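Local coordinates for nucleotide-binding protein, universal stress protein UspA family (PDB 3S3T) that binds ATP and, as a member of the universal stress protein family, probably takes part in the cell's response to stress, at residues N7-V12 against N35-Y40; L111-A116 against N141-R146. One frame throughout, in Å; residues are numbered along the deposited sequence.

Interaction 1 (N7-V12 against N35-Y40); sequences NILVPV and NLTALY. With ATP (adenosine-5'-triphosphate), chain I.
The amide of Asn35 lies beside that of Asn7, pointing the same way, with the planes 51° apart. Asn35 ND2 donates to Asn7 OD1 at 3.0 Å, almost straight at 175°. The acceptor lies in the Asn35 amide plane, but the donor stands above the Asn7 carbonyl plane. Asn85 holds Asn35 OD1. An alanine here in place of Asn7 removes this acceptor and would probably leave the Asn35 amide less firmly turned. At the other end, Val12 O approaches the Tyr40 ring obliquely, 3.2 Å from CD2, and Glu63 binds Tyr40 OH. Val12 O also stands over the adenine plane, 3.0 Å from ATP C2. Pro11 CB lies 3.3 Å from ATP N3. Pro11 O accepts a hydrogen bond from ATP O2' at 2.7 Å. Five backbone hydrogen bonds pair the strands, donors taken from each in turn, the first Ile8 N to Asn35 O and the last Val12 N to Leu39 O. A water bridges Ile8 O and Thr37 OG1. Ile8 CG2 meets Leu36 CD1 at 3.8 Å under helix 16-32. Leu9 CD1 meets Thr37 CG2 at 3.8 Å toward helix 95-105. The parallel strands belong to a beta-alpha-beta crossover, with the nucleotide at their C-terminal ends.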
loop_
_atom_site.group_PDB
_atom_site.type_symbol
_atom_site.label_atom_id
_atom_site.label_comp_id
_atom_site.label_asym_id
_atom_site.label_seq_id
_atom_site.Cartn_x
_atom_site.Cartn_y
_atom_site.Cartn_z
ATOM N N ASN A 7 16.637 16.763 14.977
ATOM C CA ASN A 7 17.309 15.463 14.918
ATOM C C ASN A 7 16.790 14.664 13.738
ATOM O O ASN A 7 15.728 14.058 13.838
ATOM C CB ASN A 7 17.025 14.681 16.216
ATOM C CG ASN A 7 17.693 15.290 17.418
ATOM O OD1 ASN A 7 18.872 15.053 17.647
ATOM N ND2 ASN A 7 16.946 16.063 18.200
ATOM N N ILE A 8 17.534 14.667 12.640
ATOM C CA ILE A 8 17.117 14.064 11.366
ATOM C C ILE A 8 17.784 12.702 11.153
ATOM O O ILE A 8 18.954 12.531 11.477
ATOM C CB ILE A 8 17.495 14.999 10.177
ATOM C CG1 ILE A 8 16.867 16.393 10.365
ATOM C CG2 ILE A 8 17.068 14.418 8.782
ATOM C CD1 ILE A 8 17.355 17.460 9.368
ATOM N N LEU A 9 17.024 11.756 10.594
ATOM C CA LEU A 9 17.499 10.433 10.272
ATOM C C LEU A 9 17.394 10.265 8.768
ATOM O O LEU A 9 16.361 10.597 8.161
ATOM C CB LEU A 9 16.647 9.351 10.960
ATOM C CG LEU A 9 17.094 7.897 10.731
ATOM C CD1 LEU A 9 18.478 7.582 11.278
ATOM C CD2 LEU A 9 16.083 6.981 11.384
ATOM N N VAL A 10 18.483 9.823 8.157
ATOM C CA VAL A 10 18.484 9.496 6.748
ATOM C C VAL A 10 18.963 8.040 6.573
ATOM O O VAL A 10 20.146 7.765 6.561
ATOM C CB VAL A 10 19.251 10.500 5.867
ATOM C CG1 VAL A 10 20.718 10.696 6.293
ATOM C CG2 VAL A 10 19.123 10.063 4.404
ATOM N N PRO A 11 18.005 7.098 6.476
ATOM C CA PRO A 11 18.399 5.733 6.189
ATOM C C PRO A 11 18.897 5.649 4.745
ATOM O O PRO A 11 18.221 6.137 3.828
ATOM C CB PRO A 11 17.108 4.931 6.439
ATOM C CG PRO A 11 16.243 5.810 7.260
ATOM C CD PRO A 11 16.570 7.196 6.747
ATOM N N VAL A 12 20.064 5.047 4.541
ATOM C CA VAL A 12 20.546 4.802 3.192
ATOM C C VAL A 12 20.846 3.329 2.909
ATOM O O VAL A 12 21.366 2.616 3.764
ATOM C CB VAL A 12 21.857 5.591 2.930
ATOM C CG1 VAL A 12 21.591 7.080 2.861
ATOM C CG2 VAL A 12 22.869 5.277 4.018
ATOM N N ASN A 35 20.807 18.032 14.199
ATOM C CA ASN A 35 21.684 16.881 14.220
ATOM C C ASN A 35 21.258 15.976 13.068
ATOM O O ASN A 35 20.059 15.932 12.702
ATOM C CB ASN A 35 21.629 16.150 15.566
ATOM C CG ASN A 35 22.017 17.038 16.741
ATOM O OD1 ASN A 35 22.990 17.793 16.689
ATOM N ND2 ASN A 35 21.237 16.956 17.809
ATOM N N LEU A 36 22.230 15.297 12.457
ATOM C CA LEU A 36 21.979 14.401 11.345
ATOM C C LEU A 36 22.575 13.034 11.631
ATOM O O LEU A 36 23.697 12.950 12.108
ATOM C CB LEU A 36 22.539 14.988 10.033
ATOM C CG LEU A 36 22.287 14.225 8.726
ATOM C CD1 LEU A 36 20.811 14.000 8.502
ATOM C CD2 LEU A 36 22.933 14.973 7.545
ATOM N N THR A 37 21.786 11.967 11.387
ATOM C CA THR A 37 22.284 10.597 11.483
ATOM C C THR A 37 22.002 9.858 10.157
ATOM O O THR A 37 20.856 9.843 9.722
ATOM C CB THR A 37 21.566 9.834 12.603
ATOM O OG1 THR A 37 21.897 10.454 13.854
ATOM C CG2 THR A 37 22.000 8.329 12.641
ATOM N N ALA A 38 23.044 9.304 9.527
ATOM C CA ALA A 38 22.896 8.350 8.395
ATOM C C ALA A 38 22.951 6.921 8.908
ATOM O O ALA A 38 23.831 6.561 9.722
ATOM C CB ALA A 38 23.936 8.584 7.338
ATOM N N LEU A 39 21.975 6.114 8.484
ATOM C CA LEU A 39 21.828 4.742 8.975
ATOM C C LEU A 39 21.788 3.777 7.794
ATOM O O LEU A 39 20.901 3.883 6.966
ATOM C CB LEU A 39 20.543 4.592 9.779
ATOM C CG LEU A 39 20.050 3.175 10.143
ATOM C CD1 LEU A 39 21.069 2.389 11.097
ATOM C CD2 LEU A 39 18.714 3.278 10.777
ATOM N N TYR A 40 22.756 2.870 7.708
ATOM C CA TYR A 40 22.687 1.746 6.750
ATOM C C TYR A 40 22.332 0.467 7.482
ATOM O O TYR A 40 23.018 0.075 8.439
ATOM C CB TYR A 40 24.045 1.577 6.058
ATOM C CG TYR A 40 24.078 0.551 4.936
ATOM C CD1 TYR A 40 24.072 -0.820 5.199
ATOM C CD2 TYR A 40 24.135 0.956 3.598
ATOM C CE1 TYR A 40 24.072 -1.747 4.157
ATOM C CE2 TYR A 40 24.190 0.019 2.549
ATOM C CZ TYR A 40 24.144 -1.292 2.822
ATOM O OH TYR A 40 24.190 -2.154 1.765
HETATM P PG ATP I . 11.857 -2.917 -2.762
HETATM O O1G ATP I . 12.869 -3.244 -1.688
HETATM O O2G ATP I . 11.867 -3.918 -3.876
HETATM O O3G ATP I . 10.427 -2.694 -2.289
HETATM P PB ATP I . 13.662 -0.756 -3.586
HETATM O O1B ATP I . 13.786 -0.160 -4.959
HETATM O O2B ATP I . 14.802 -1.557 -3.057
HETATM O O3B ATP I . 12.292 -1.578 -3.551
HETATM P PA ATP I . 13.381 0.591 -1.026
HETATM O O1A ATP I . 14.032 -0.594 -0.383
HETATM O O2A ATP I . 12.047 0.939 -0.506
HETATM O O3A ATP I . 13.300 0.486 -2.609
HETATM O "O5'" ATP I . 14.416 1.842 -0.783
HETATM C "C5'" ATP I . 13.889 3.162 -0.670
HETATM C "C4'" ATP I . 14.732 3.983 0.310
HETATM O "O4'" ATP I . 14.676 3.264 1.535
HETATM C "C3'" ATP I . 16.208 4.060 -0.045
HETATM O "O3'" ATP I . 16.499 5.094 -0.971
HETATM C "C2'" ATP I . 16.785 4.238 1.337
HETATM O "O2'" ATP I . 16.606 5.604 1.686
HETATM C "C1'" ATP I . 15.915 3.355 2.221
HETATM N N9 ATP I . 16.504 2.034 2.424
HETATM C C8 ATP I . 16.283 0.902 1.686
HETATM N N7 ATP I . 17.026 -0.129 2.151
HETATM C C5 ATP I . 17.719 0.355 3.189
HETATM C C6 ATP I . 18.708 -0.196 4.107
HETATM N N6 ATP I . 19.059 -1.491 3.975
HETATM N N1 ATP I . 19.231 0.629 5.083
HETATM C C2 ATP I . 18.840 1.911 5.162
HETATM N N3 ATP I . 17.973 2.506 4.331
HETATM C C4 ATP I . 17.392 1.769 3.358
HETATM O O HOH W 1 20.418 12.693 14.142
#

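Interaction 2 (L111-A116 against N141-R146); sequences LIVLGA and NVIVIR. With ATP (adenosine-5'-triphosphate), chain I.
Ile143 has CG1 anti to its backbone N (chi1 180°), which crowds CG2 between N and the carbonyl carbon. There CG2 meets Val113 CG2 at 3.7 Å, the two side chains lying side by side. Ile145 instead keeps CG1 beside its own N (chi1 -52°). The Ile145 and Val113 side chains cross obliquely, CG1 to CG1, also at 3.7 Å. Helix 16-32 packs on Val113 and Ile145. On the opposite face, Leu114 has CG beside its N (chi1 -68°). Its CD1 touches Val142 CG1 at 3.7 Å, while CD2 comes within 3.9 Å of ATP C1'. Helix 129-137 packs on Leu114 and Val144. Val144 CG1 meets Ala116 CB at 3.7 Å. Five backbone hydrogen bonds pair the strands in parallel, donors taken from each in turn. The first is Ile112 N to Asn141 O and the last Ala116 N to Ile145 O. The shortest joins Ile145 N to Leu114 O at 2.7 Å, nearly along the C=O axis. Gly115 N donates to ATP O2' at 3.2 Å, and a beta carbon on Gly115 would clash with ATP O3'. Val142 to Val144 also form an antiparallel ladder with a third subunit, another copy of the protein. Arg146 donates through NH2 to Val135 O and through NH1 to Cys140 O of that subunit. The segments form the strand pair of a beta-alpha-beta unit, one strand holding the ribose, the other a neighbouring subunit.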
loop_
_atom_site.group_PDB
_atom_site.type_symbol
_atom_site.label_atom_id
_atom_site.label_comp_id
_atom_site.label_asym_id
_atom_site.label_seq_id
_atom_site.Cartn_x
_atom_site.Cartn_y
_atom_site.Cartn_z
ATOM N N LEU A 111 12.468 13.974 11.895
ATOM C CA LEU A 111 12.335 13.781 10.463
ATOM C C LEU A 111 13.086 12.550 10.031
ATOM O O LEU A 111 14.234 12.333 10.430
ATOM C CB LEU A 111 12.942 14.958 9.695
ATOM C CG LEU A 111 12.767 15.017 8.182
ATOM C CD1 LEU A 111 11.266 15.008 7.766
ATOM C CD2 LEU A 111 13.487 16.300 7.637
ATOM N N ILE A 112 12.477 11.782 9.129
ATOM C CA ILE A 112 13.202 10.731 8.433
ATOM C C ILE A 112 13.204 11.108 6.956
ATOM O O ILE A 112 12.146 11.488 6.408
ATOM C CB ILE A 112 12.525 9.361 8.624
ATOM C CG1 ILE A 112 12.403 8.968 10.112
ATOM C CG2 ILE A 112 13.328 8.271 7.845
ATOM C CD1 ILE A 112 11.675 7.582 10.363
ATOM N N VAL A 113 14.393 11.062 6.329
ATOM C CA VAL A 113 14.561 11.385 4.929
ATOM C C VAL A 113 14.847 10.076 4.170
ATOM O O VAL A 113 15.727 9.336 4.531
ATOM C CB VAL A 113 15.704 12.422 4.728
ATOM C CG1 VAL A 113 15.908 12.726 3.255
ATOM C CG2 VAL A 113 15.420 13.735 5.544
ATOM N N LEU A 114 14.095 9.807 3.125
ATOM C CA LEU A 114 14.200 8.527 2.363
ATOM C C LEU A 114 14.256 8.772 0.884
ATOM O O LEU A 114 13.595 9.680 0.356
ATOM C CB LEU A 114 12.955 7.633 2.639
ATOM C CG LEU A 114 12.798 7.062 4.050
ATOM C CD1 LEU A 114 11.347 6.650 4.304
ATOM C CD2 LEU A 114 13.770 5.889 4.356
ATOM N N GLY A 115 14.973 7.919 0.160
ATOM C CA GLY A 115 14.827 7.896 -1.284
ATOM C C GLY A 115 13.505 7.261 -1.629
ATOM O O GLY A 115 13.014 6.382 -0.922
ATOM N N ALA A 116 12.910 7.643 -2.737
ATOM C CA ALA A 116 11.681 6.970 -3.160
ATOM C C ALA A 116 11.889 5.457 -3.456
ATOM O O ALA A 116 11.054 4.630 -3.079
ATOM C CB ALA A 116 11.113 7.660 -4.364
ATOM N N ASN A 141 7.530 13.124 11.087
ATOM C CA ASN A 141 7.423 13.515 9.675
ATOM C C ASN A 141 8.388 12.673 8.817
ATOM O O ASN A 141 9.467 12.279 9.292
ATOM C CB ASN A 141 7.823 14.985 9.505
ATOM C CG ASN A 141 6.831 15.969 10.091
ATOM O OD1 ASN A 141 5.750 15.608 10.556
ATOM N ND2 ASN A 141 7.191 17.254 10.020
ATOM N N VAL A 142 7.988 12.362 7.590
ATOM C CA VAL A 142 8.800 11.616 6.655
ATOM C C VAL A 142 8.744 12.288 5.261
ATOM O O VAL A 142 7.670 12.607 4.773
ATOM C CB VAL A 142 8.346 10.179 6.534
ATOM C CG1 VAL A 142 9.217 9.451 5.496
ATOM C CG2 VAL A 142 8.305 9.432 7.981
ATOM N N ILE A 143 9.908 12.568 4.706
ATOM C CA ILE A 143 9.997 13.143 3.373
ATOM C C ILE A 143 10.635 12.104 2.465
ATOM O O ILE A 143 11.636 11.444 2.781
ATOM C CB ILE A 143 10.760 14.493 3.317
ATOM C CG1 ILE A 143 10.837 15.060 1.901
ATOM C CG2 ILE A 143 12.210 14.380 3.829
ATOM C CD1 ILE A 143 11.392 16.477 1.871
ATOM N N VAL A 144 10.070 12.036 1.286
ATOM C CA VAL A 144 10.496 11.117 0.245
ATOM C C VAL A 144 11.137 11.922 -0.879
ATOM O O VAL A 144 10.502 12.847 -1.471
ATOM C CB VAL A 144 9.300 10.337 -0.287
ATOM C CG1 VAL A 144 9.687 9.453 -1.518
ATOM C CG2 VAL A 144 8.629 9.452 0.827
ATOM N N ILE A 145 12.378 11.550 -1.186
ATOM C CA ILE A 145 13.197 12.270 -2.157
ATOM C C ILE A 145 13.264 11.516 -3.506
ATOM O O ILE A 145 13.652 10.337 -3.562
ATOM C CB ILE A 145 14.631 12.435 -1.656
ATOM C CG1 ILE A 145 14.646 13.040 -0.226
ATOM C CG2 ILE A 145 15.444 13.316 -2.649
ATOM C CD1 ILE A 145 13.976 14.410 -0.141
ATOM N N ARG A 146 12.916 12.221 -4.574
ATOM C CA ARG A 146 13.110 11.765 -5.930
ATOM C C ARG A 146 13.444 12.887 -6.909
ATOM O O ARG A 146 13.648 12.580 -8.067
ATOM C CB ARG A 146 11.842 11.073 -6.431
ATOM C CG ARG A 146 10.587 11.893 -6.271
ATOM C CD ARG A 146 9.421 11.260 -7.002
ATOM N NE ARG A 146 8.985 9.943 -6.522
ATOM C CZ ARG A 146 7.948 9.746 -5.702
ATOM N NH1 ARG A 146 7.262 10.777 -5.211
ATOM N NH2 ARG A 146 7.596 8.505 -5.370
ATOM O OXT ARG A 146 13.491 14.103 -6.625
HETATM P PG ATP I . 11.857 -2.917 -2.762
HETATM O O1G ATP I . 12.869 -3.244 -1.688
HETATM O O2G ATP I . 11.867 -3.918 -3.876
HETATM O O3G ATP I . 10.427 -2.694 -2.289
HETATM P PB ATP I . 13.662 -0.756 -3.586
HETATM O O1B ATP I . 13.786 -0.160 -4.959
HETATM O O2B ATP I . 14.802 -1.557 -3.057
HETATM O O3B ATP I . 12.292 -1.578 -3.551
HETATM P PA ATP I . 13.381 0.591 -1.026
HETATM O O1A ATP I . 14.032 -0.594 -0.383
HETATM O O2A ATP I . 12.047 0.939 -0.506
HETATM O O3A ATP I . 13.300 0.486 -2.609
HETATM O "O5'" ATP I . 14.416 1.842 -0.783
HETATM C "C5'" ATP I . 13.889 3.162 -0.670
HETATM C "C4'" ATP I . 14.732 3.983 0.310
HETATM O "O4'" ATP I . 14.676 3.264 1.535
HETATM C "C3'" ATP I . 16.208 4.060 -0.045
HETATM O "O3'" ATP I . 16.499 5.094 -0.971
HETATM C "C2'" ATP I . 16.785 4.238 1.337
HETATM O "O2'" ATP I . 16.606 5.604 1.686
HETATM C "C1'" ATP I . 15.915 3.355 2.221
HETATM N N9 ATP I . 16.504 2.034 2.424
HETATM C C8 ATP I . 16.283 0.902 1.686
HETATM N N7 ATP I . 17.026 -0.129 2.151
HETATM C C5 ATP I . 17.719 0.355 3.189
HETATM C C6 ATP I . 18.708 -0.196 4.107
HETATM N N6 ATP I . 19.059 -1.491 3.975
HETATM N N1 ATP I . 19.231 0.629 5.083
HETATM C C2 ATP I . 18.840 1.911 5.162
HETATM N N3 ATP I . 17.973 2.506 4.331
HETATM C C4 ATP I . 17.392 1.769 3.358
#

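How the interactions relate
Interactions 1 and 2 are neighbours in one parallel sheet, their centres about 11 Å apart. Strands 7-11 and 111-115 join them. Probable hydrogen bonds run from Leu9 N to Leu111 O at 2.9 Å and from Val113 N to Leu9 O at 2.7 Å. Pro11 CD packs 3.2 Å from Val113 O. Interaction 1 reaches ATP through both its segments, interaction 2 only through 111-116. They share its ribose O2', which donates to Pro11 O and accepts from Gly115 N. Interaction 1 also meets the adenine. Ser121 and Ser129 of the same chain, and Lys96 of a second subunit, add further hydrogen bonds to ATP. Interaction 2 lies at the sheet edge, where the third subunit continues the sheet.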